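Local coordinates for protein exotoxin 6 (Staphylococcus aureus subsp. aureus Mu50, PDB 4ZYS) that is a staphylococcal superantigen-like exotoxin, probably secreted to interfere with host immune defence and, as in some relatives, possibly able to bind sugars, at residues A[47-52]-A[71-76]. Numbering follows the deposited sequence. Where two conformers were deposited one is given.
Sequences QYSQIS and VFILRE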
loop_
_atom_site.group_PDB
_atom_site.type_symbol
_atom_site.label_atom_id
_atom_site.label_comp_id
_atom_site.label_asym_id
_atom_site.label_seq_id
_atom_site.Cartn_x
_atom_site.Cartn_y
_atom_site.Cartn_z
ATOM N N GLN A 47 16.633 7.940 9.957
ATOM C CA GLN A 47 16.658 7.366 8.610
ATOM C C GLN A 47 15.938 8.328 7.665
ATOM O O GLN A 47 14.789 8.708 7.922
ATOM C CB GLN A 47 15.998 5.954 8.562
ATOM C CG GLN A 47 16.412 4.953 9.662
ATOM C CD GLN A 47 17.906 4.783 9.798
ATOM O OE1 GLN A 47 18.582 4.248 8.919
ATOM N NE2 GLN A 47 18.459 5.297 10.878
ATOM N N TYR A 48 16.602 8.731 6.598
ATOM C CA TYR A 48 16.031 9.643 5.630
ATOM C C TYR A 48 15.295 8.947 4.495
ATOM O O TYR A 48 15.832 8.021 3.879
ATOM C CB TYR A 48 17.131 10.496 5.035
ATOM C CG TYR A 48 16.668 11.899 4.751
ATOM C CD1 TYR A 48 16.759 12.891 5.722
ATOM C CD2 TYR A 48 16.138 12.240 3.518
ATOM C CE1 TYR A 48 16.331 14.190 5.473
ATOM C CE2 TYR A 48 15.722 13.543 3.249
ATOM C CZ TYR A 48 15.832 14.520 4.228
ATOM O OH TYR A 48 15.432 15.819 4.003
ATOM N N SER A 49 14.081 9.436 4.195
ATOM C CA SER A 49 13.290 8.946 3.078
ATOM C C SER A 49 12.790 10.095 2.235
ATOM O O SER A 49 12.292 11.088 2.763
ATOM C CB SER A 49 12.106 8.103 3.543
ATOM O OG SER A 49 12.570 6.931 4.178
ATOM N N GLN A 50 12.903 9.937 0.914
ATOM C CA GLN A 50 12.375 10.859 -0.079
ATOM C C GLN A 50 11.241 10.106 -0.714
ATOM O O GLN A 50 11.463 9.011 -1.225
ATOM C CB GLN A 50 13.441 11.302 -1.107
ATOM C CG GLN A 50 12.910 12.341 -2.078
ATOM C CD GLN A 50 13.677 12.393 -3.386
ATOM O OE1 GLN A 50 13.722 11.418 -4.146
ATOM N NE2 GLN A 50 14.201 13.569 -3.738
ATOM N N ILE A 51 10.029 10.637 -0.621
ATOM C CA ILE A 51 8.860 9.949 -1.134
ATOM C C ILE A 51 8.255 10.711 -2.308
ATOM O O ILE A 51 7.870 11.872 -2.156
ATOM C CB ILE A 51 7.787 9.744 -0.017
ATOM C CG1 ILE A 51 8.381 9.175 1.299
ATOM C CG2 ILE A 51 6.609 8.901 -0.531
ATOM C CD1 ILE A 51 7.450 9.298 2.567
ATOM N N SER A 52 8.091 10.029 -3.451
ATOM C CA SER A 52 7.409 10.604 -4.613
ATOM C C SER A 52 5.910 10.684 -4.375
ATOM O O SER A 52 5.285 9.694 -3.982
ATOM C CB SER A 52 7.667 9.768 -5.860
ATOM O OG SER A 52 8.994 9.969 -6.300
ATOM N N VAL A 71 3.071 7.555 7.286
ATOM C CA VAL A 71 3.863 7.115 6.147
ATOM C C VAL A 71 3.972 5.605 6.171
ATOM O O VAL A 71 4.020 4.992 7.236
ATOM C CB VAL A 71 5.263 7.812 6.030
ATOM C CG1 VAL A 71 5.114 9.330 5.935
ATOM C CG2 VAL A 71 6.196 7.432 7.185
ATOM N N PHE A 72 3.934 5.017 4.961
ATOM C CA PHE A 72 4.128 3.606 4.655
ATOM C C PHE A 72 5.230 3.593 3.612
ATOM O O PHE A 72 4.970 3.924 2.453
ATOM C CB PHE A 72 2.821 2.957 4.169
ATOM C CG PHE A 72 2.919 1.456 4.053
ATOM C CD1 PHE A 72 3.373 0.861 2.878
ATOM C CD2 PHE A 72 2.572 0.634 5.126
ATOM C CE1 PHE A 72 3.501 -0.530 2.776
ATOM C CE2 PHE A 72 2.663 -0.764 5.015
ATOM C CZ PHE A 72 3.111 -1.339 3.830
ATOM N N ILE A 73 6.478 3.332 4.045
ATOM C CA ILE A 73 7.682 3.425 3.217
ATOM C C ILE A 73 8.243 2.040 2.875
ATOM O O ILE A 73 8.547 1.224 3.746
ATOM C CB ILE A 73 8.757 4.329 3.937
ATOM C CG1 ILE A 73 8.248 5.792 4.121
ATOM C CG2 ILE A 73 10.168 4.289 3.273
ATOM C CD1 ILE A 73 8.945 6.557 5.245
ATOM N N LEU A 74 8.433 1.833 1.586
ATOM C CA LEU A 74 9.051 0.671 0.970
ATOM C C LEU A 74 10.165 1.192 0.037
ATOM O O LEU A 74 9.898 1.951 -0.889
ATOM C CB LEU A 74 7.982 -0.162 0.221
ATOM C CG LEU A 74 8.430 -1.489 -0.413
ATOM C CD1 LEU A 74 7.244 -2.377 -0.615
ATOM C CD2 LEU A 74 9.060 -1.252 -1.783
ATOM N N ARG A 75 11.409 0.776 0.292
ATOM C CA ARG A 75 12.582 1.144 -0.515
ATOM C C ARG A 75 12.438 0.656 -1.932
ATOM O O ARG A 75 12.382 -0.555 -2.157
ATOM C CB ARG A 75 13.860 0.508 0.044
ATOM C CG ARG A 75 14.692 1.347 0.929
ATOM C CD ARG A 75 15.862 0.528 1.433
ATOM N NE ARG A 75 17.058 0.537 0.569
ATOM C CZ ARG A 75 18.035 1.446 0.630
ATOM N NH1 ARG A 75 17.932 2.490 1.441
ATOM N NH2 ARG A 75 19.100 1.338 -0.149
ATOM N N GLU A 76 12.382 1.563 -2.887
ATOM C CA GLU A 76 12.370 1.139 -4.289
ATOM C C GLU A 76 13.805 0.797 -4.710
ATOM O O GLU A 76 14.762 1.444 -4.250
ATOM C CB GLU A 76 11.793 2.229 -5.204
ATOM C CG GLU A 76 10.294 2.450 -5.049
ATOM C CD GLU A 76 9.378 1.338 -5.522
ATOM O OE1 GLU A 76 9.605 0.788 -6.623
ATOM O OE2 GLU A 76 8.372 1.082 -4.828
#
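Ile51 reaches across to both Ile73 and Val71 with a single methyl, its CD1. This atom lies 3.9 Å from CG1 of Ile73 and 4.1 Å from CG1 of Val71, so it meets the CG1 methylene of Ile73 and the CG1 methyl of Val71, two residues earlier on the same strand. The two isoleucine side chains cross at about a right angle, whereas Ile51 and Val71 meet at a slant. In Ile51, CG1 is anti to the carbonyl carbon (chi1 -48°) and the chain then runs on extended (chi2 165°), which carries CD1 out to the facing strand. The hydroxyl of Ser49 rests against both methyls of Ile73, which approach it from the same side: OG is 3.7 Å from Ile73 CG2 and 3.8 Å from Ile73 CD1. These residues fill part of the interior of the N-terminal OB-fold domain, where the segments 47-52 and 71-74 run at 97° to each other, their axes approaching to 8.9 Å. No hydrogen bond joins the two segments. Strand 84-92 lies between them in the sheet order, and its Val90 and Ser86 touch Ile51 and Ile73, respectively. The polar end of Ser49, buried against the methyls of Ile73, hydrogen-bonds to Asn84 ND2. On the other face of strand 69-74, Phe72 points away from this core and packs on helix 130-145.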